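Local atomic coordinates of beta-ketoacyl-[acyl-carrier-protein] synthase FabY (Pseudomonas aeruginosa, PDB entry 4CW4), a protein that catalyses the condensation of acetyl-CoA with malonyl-ACP, giving the acetoacetyl-ACP primer that starts fatty acid synthesis. Residues Gln218-Met230 with Ser275-Thr288. Residues are numbered along the deposited sequence; the frame is centred on the assembly and turned at random. Where two conformers were deposited one is given.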
loop_
_atom_site.group_PDB
_atom_site.type_symbol
_atom_site.label_atom_id
_atom_site.label_comp_id
_atom_site.label_asym_id
_atom_site.label_seq_id
_atom_site.Cartn_x
_atom_site.Cartn_y
_atom_site.Cartn_z
ATOM N N GLN A 218 -13.562 6.805 22.818
ATOM C CA GLN A 218 -13.824 5.369 22.773
ATOM C C GLN A 218 -12.648 4.635 22.117
ATOM O O GLN A 218 -11.870 5.228 21.365
ATOM C CB GLN A 218 -15.144 5.060 22.057
ATOM C CG GLN A 218 -16.331 5.702 22.775
ATOM C CD GLN A 218 -17.679 5.254 22.264
ATOM O OE1 GLN A 218 -17.800 4.222 21.644
ATOM N NE2 GLN A 218 -18.698 6.059 22.512
ATOM N N PRO A 219 -12.486 3.344 22.432
ATOM C CA PRO A 219 -11.294 2.644 21.925
ATOM C C PRO A 219 -11.171 2.594 20.394
ATOM O O PRO A 219 -10.057 2.543 19.871
ATOM C CB PRO A 219 -11.458 1.217 22.484
ATOM C CG PRO A 219 -12.284 1.403 23.712
ATOM C CD PRO A 219 -13.260 2.520 23.378
ATOM N N ASP A 220 -12.300 2.608 19.698
ATOM C CA ASP A 220 -12.308 2.575 18.244
ATOM C C ASP A 220 -12.154 3.948 17.607
ATOM O O ASP A 220 -12.144 4.046 16.387
ATOM C CB ASP A 220 -13.575 1.886 17.720
ATOM C CG ASP A 220 -14.858 2.593 18.135
ATOM O OD1 ASP A 220 -14.841 3.329 19.143
ATOM O OD2 ASP A 220 -15.902 2.360 17.469
ATOM N N GLU A 221 -12.016 4.994 18.423
ATOM C CA GLU A 221 -11.969 6.372 17.911
ATOM C C GLU A 221 -10.558 6.955 17.706
ATOM O O GLU A 221 -10.378 8.163 17.486
ATOM C CB GLU A 221 -12.828 7.285 18.811
ATOM C CG GLU A 221 -14.325 7.015 18.633
ATOM C CD GLU A 221 -15.207 7.865 19.521
ATOM O OE1 GLU A 221 -14.716 8.317 20.585
ATOM O OE2 GLU A 221 -16.382 8.078 19.141
ATOM N N ILE A 222 -9.569 6.078 17.791
ATOM C CA ILE A 222 -8.189 6.396 17.456
ATOM C C ILE A 222 -7.904 5.765 16.103
ATOM O O ILE A 222 -8.321 4.651 15.853
ATOM C CB ILE A 222 -7.214 5.756 18.464
ATOM C CG1 ILE A 222 -7.546 6.166 19.893
ATOM C CG2 ILE A 222 -5.766 6.084 18.112
ATOM C CD1 ILE A 222 -7.343 7.582 20.168
ATOM N N ALA A 223 -7.211 6.469 15.224
ATOM C CA ALA A 223 -6.880 5.943 13.908
ATOM C C ALA A 223 -5.439 6.259 13.580
ATOM O O ALA A 223 -4.945 7.297 13.970
ATOM C CB ALA A 223 -7.756 6.576 12.877
ATOM N N VAL A 224 -4.800 5.360 12.841
ATOM C CA VAL A 224 -3.439 5.548 12.364
ATOM C C VAL A 224 -3.376 5.180 10.892
ATOM O O VAL A 224 -3.799 4.085 10.511
ATOM C CB VAL A 224 -2.420 4.686 13.139
ATOM C CG1 VAL A 224 -1.014 4.906 12.602
ATOM C CG2 VAL A 224 -2.483 4.995 14.634
ATOM N N PHE A 225 -2.851 6.096 10.080
ATOM C CA PHE A 225 -2.613 5.873 8.657
ATOM C C PHE A 225 -1.186 6.244 8.283
ATOM O O PHE A 225 -0.801 7.401 8.438
ATOM C CB PHE A 225 -3.604 6.664 7.824
ATOM C CG PHE A 225 -5.034 6.403 8.216
ATOM C CD1 PHE A 225 -5.607 5.154 8.025
ATOM C CD2 PHE A 225 -5.794 7.392 8.814
ATOM C CE1 PHE A 225 -6.923 4.922 8.404
ATOM C CE2 PHE A 225 -7.102 7.149 9.200
ATOM C CZ PHE A 225 -7.664 5.925 9.001
ATOM N N SER A 226 -0.422 5.260 7.790
ATOM C CA SER A 226 0.981 5.481 7.425
ATOM C C SER A 226 1.383 4.522 6.301
ATOM O O SER A 226 0.522 4.094 5.550
ATOM C CB SER A 226 1.900 5.350 8.637
ATOM O OG SER A 226 3.204 5.766 8.287
ATOM N N GLY A 227 2.674 4.224 6.173
ATOM C CA GLY A 227 3.167 3.262 5.197
ATOM C C GLY A 227 4.336 3.789 4.388
ATOM O O GLY A 227 4.882 4.856 4.677
ATOM N N SER A 228 4.742 3.003 3.396
ATOM C CA SER A 228 5.794 3.375 2.437
ATOM C C SER A 228 5.293 2.996 1.049
ATOM O O SER A 228 4.381 2.166 0.928
ATOM C CB SER A 228 7.089 2.611 2.725
ATOM O OG SER A 228 6.887 1.201 2.600
ATOM N N ILE A 229 5.848 3.594 -0.003
ATOM C CA ILE A 229 5.518 3.119 -1.346
ATOM C C ILE A 229 6.408 2.003 -1.861
ATOM O O ILE A 229 5.975 1.242 -2.715
ATOM C CB ILE A 229 5.426 4.222 -2.436
ATOM C CG1 ILE A 229 6.783 4.865 -2.756
ATOM C CG2 ILE A 229 4.378 5.255 -2.046
ATOM C CD1 ILE A 229 6.691 5.847 -3.953
ATOM N N MET A 230 7.648 1.902 -1.377
ATOM C CA MET A 230 8.562 0.872 -1.897
ATOM C C MET A 230 8.420 -0.499 -1.246
ATOM O O MET A 230 8.888 -1.484 -1.816
ATOM C CB MET A 230 10.026 1.297 -1.755
ATOM C CG MET A 230 10.405 2.624 -2.402
ATOM S SD MET A 230 10.121 2.707 -4.181
ATOM C CE MET A 230 11.115 1.341 -4.702
ATOM N N SER A 275 -3.015 0.879 20.147
ATOM C CA SER A 275 -4.358 1.183 19.683
ATOM C C SER A 275 -5.103 -0.036 19.183
ATOM O O SER A 275 -4.540 -0.872 18.454
ATOM C CB SER A 275 -4.277 2.184 18.540
ATOM O OG SER A 275 -5.567 2.468 18.044
ATOM N N VAL A 276 -6.382 -0.120 19.559
ATOM C CA VAL A 276 -7.320 -1.069 18.946
ATOM C C VAL A 276 -8.258 -0.374 17.953
ATOM O O VAL A 276 -9.352 -0.866 17.670
ATOM C CB VAL A 276 -8.159 -1.832 20.003
ATOM C CG1 VAL A 276 -7.244 -2.672 20.867
ATOM C CG2 VAL A 276 -9.030 -0.870 20.856
ATOM N N GLY A 277 -7.834 0.766 17.425
ATOM C CA GLY A 277 -8.677 1.563 16.562
ATOM C C GLY A 277 -8.483 1.294 15.087
ATOM O O GLY A 277 -7.927 0.258 14.700
ATOM N N MET A 278 -8.961 2.237 14.270
ATOM C CA MET A 278 -8.884 2.180 12.810
ATOM C C MET A 278 -7.446 2.202 12.353
ATOM O O MET A 278 -6.594 2.817 13.012
ATOM C CB MET A 278 -9.562 3.420 12.222
ATOM C CG MET A 278 -10.996 3.580 12.626
ATOM S SD MET A 278 -11.742 4.957 11.768
ATOM C CE MET A 278 -12.389 4.178 10.299
ATOM N N THR A 279 -7.170 1.589 11.209
ATOM C CA THR A 279 -5.835 1.579 10.691
ATOM C C THR A 279 -5.891 1.372 9.195
ATOM O O THR A 279 -6.912 0.961 8.654
ATOM C CB THR A 279 -4.995 0.508 11.420
ATOM O OG1 THR A 279 -3.604 0.696 11.122
ATOM C CG2 THR A 279 -5.452 -0.912 11.079
ATOM N N GLY A 280 -4.800 1.686 8.512
ATOM C CA GLY A 280 -4.714 1.458 7.090
ATOM C C GLY A 280 -3.466 2.126 6.551
ATOM O O GLY A 280 -2.907 2.999 7.197
ATOM N N SER A 281 -3.039 1.707 5.363
ATOM C CA SER A 281 -1.886 2.286 4.697
ATOM C C SER A 281 -2.260 2.506 3.254
ATOM O O SER A 281 -2.443 1.543 2.517
ATOM C CB SER A 281 -0.681 1.344 4.781
ATOM O OG SER A 281 -0.339 1.017 6.124
ATOM N N ILE A 282 -2.360 3.776 2.862
ATOM C CA ILE A 282 -2.850 4.140 1.542
ATOM C C ILE A 282 -1.709 4.629 0.685
ATOM O O ILE A 282 -0.959 5.482 1.109
ATOM C CB ILE A 282 -3.947 5.197 1.624
ATOM C CG1 ILE A 282 -4.949 4.791 2.704
ATOM C CG2 ILE A 282 -4.627 5.364 0.271
ATOM C CD1 ILE A 282 -6.132 5.694 2.838
ATOM N N THR A 283 -1.527 4.041 -0.495
ATOM C CA THR A 283 -0.511 4.522 -1.425
ATOM C C THR A 283 -1.086 5.164 -2.687
ATOM O O THR A 283 -2.167 4.813 -3.173
ATOM C CB THR A 283 0.479 3.407 -1.810
ATOM O OG1 THR A 283 -0.232 2.260 -2.281
ATOM C CG2 THR A 283 1.297 3.002 -0.628
ATOM N N GLY A 284 -0.323 6.135 -3.169
ATOM C CA GLY A 284 -0.603 6.891 -4.368
ATOM C C GLY A 284 0.710 7.426 -4.910
ATOM O O GLY A 284 0.835 8.613 -5.196
ATOM N N ALA A 285 1.708 6.555 -4.972
ATOM C CA ALA A 285 3.030 6.943 -5.432
ATOM C C ALA A 285 3.538 8.172 -4.652
ATOM O O ALA A 285 3.443 8.207 -3.421
ATOM C CB ALA A 285 3.029 7.158 -6.950
ATOM N N CYS A 286 4.069 9.156 -5.338
ATOM C CA CYS A 286 4.717 10.210 -4.615
ATOM C C CYS A 286 3.726 11.270 -4.036
ATOM O O CYS A 286 4.167 12.255 -3.426
ATOM C CB CYS A 286 5.866 10.743 -5.485
ATOM S SG CYS A 286 7.336 9.591 -5.522
ATOM N N ALA A 287 2.406 11.003 -4.143
ATOM C CA ALA A 287 1.350 11.761 -3.450
ATOM C C ALA A 287 0.783 11.042 -2.235
ATOM O O ALA A 287 -0.195 11.470 -1.645
ATOM C CB ALA A 287 0.250 12.102 -4.407
ATOM N N THR A 288 1.427 9.950 -1.840
ATOM C CA THR A 288 0.903 9.060 -0.810
ATOM C C THR A 288 0.475 9.740 0.498
ATOM O O THR A 288 -0.597 9.424 1.025
ATOM C CB THR A 288 1.927 7.924 -0.546
ATOM O OG1 THR A 288 1.863 6.975 -1.612
ATOM C CG2 THR A 288 1.687 7.206 0.770
HETATM O O HOH W 1 -7.357 2.468 20.449
HETATM O O HOH W 2 1.098 4.813 2.896
#
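Ala223, Val224 and Phe225 pair in parallel with Met278, Thr279 and Gly280, joining two neighbouring strands of the thiolase-like fold of ketosynthases. Strand 278-283 continues the sheet into the second subunit through an antiparallel ladder and leads on to Cys286, the inferred active-site cysteine.

Among the backbone bonds, Val224 N to Met278 O (3.1 Å) is the firm one; those from Met278 N to Ile222 O and from Ser226 N to Gly280 O are weak. Alpha-carbon hydrogens supplement them, as from Phe225 CA to Gly280 O. Where the strands diverge, a water bridges Ser226 O and Ile282 O.

On one face small Ala223 lets its CB meet Met278 CB at 3.7 Å. On the same face, with CG anti to the carbonyl carbon (chi1 -53°), the ring of Phe225 swings back toward strand 278-283 and brings its edge to Gly280 CA, where the lack of a side chain suits so near a ring. On the other face lie Val224 and Thr279, whose hydroxyl is held by Asn269. At Gly277 a CB would collide with Ile222 O.

Beyond the strands, Ile229 packs against the turn carrying the cysteine: CD1 lies near Cys286 SG, while branch CG2 presses on Thr288 OG1. Thr288 OG1 accepts a hydrogen bond from Gly284 N at 2.8 Å and donates one to Ala285 O at 2.7 Å, tilted 16° from the carbonyl plane.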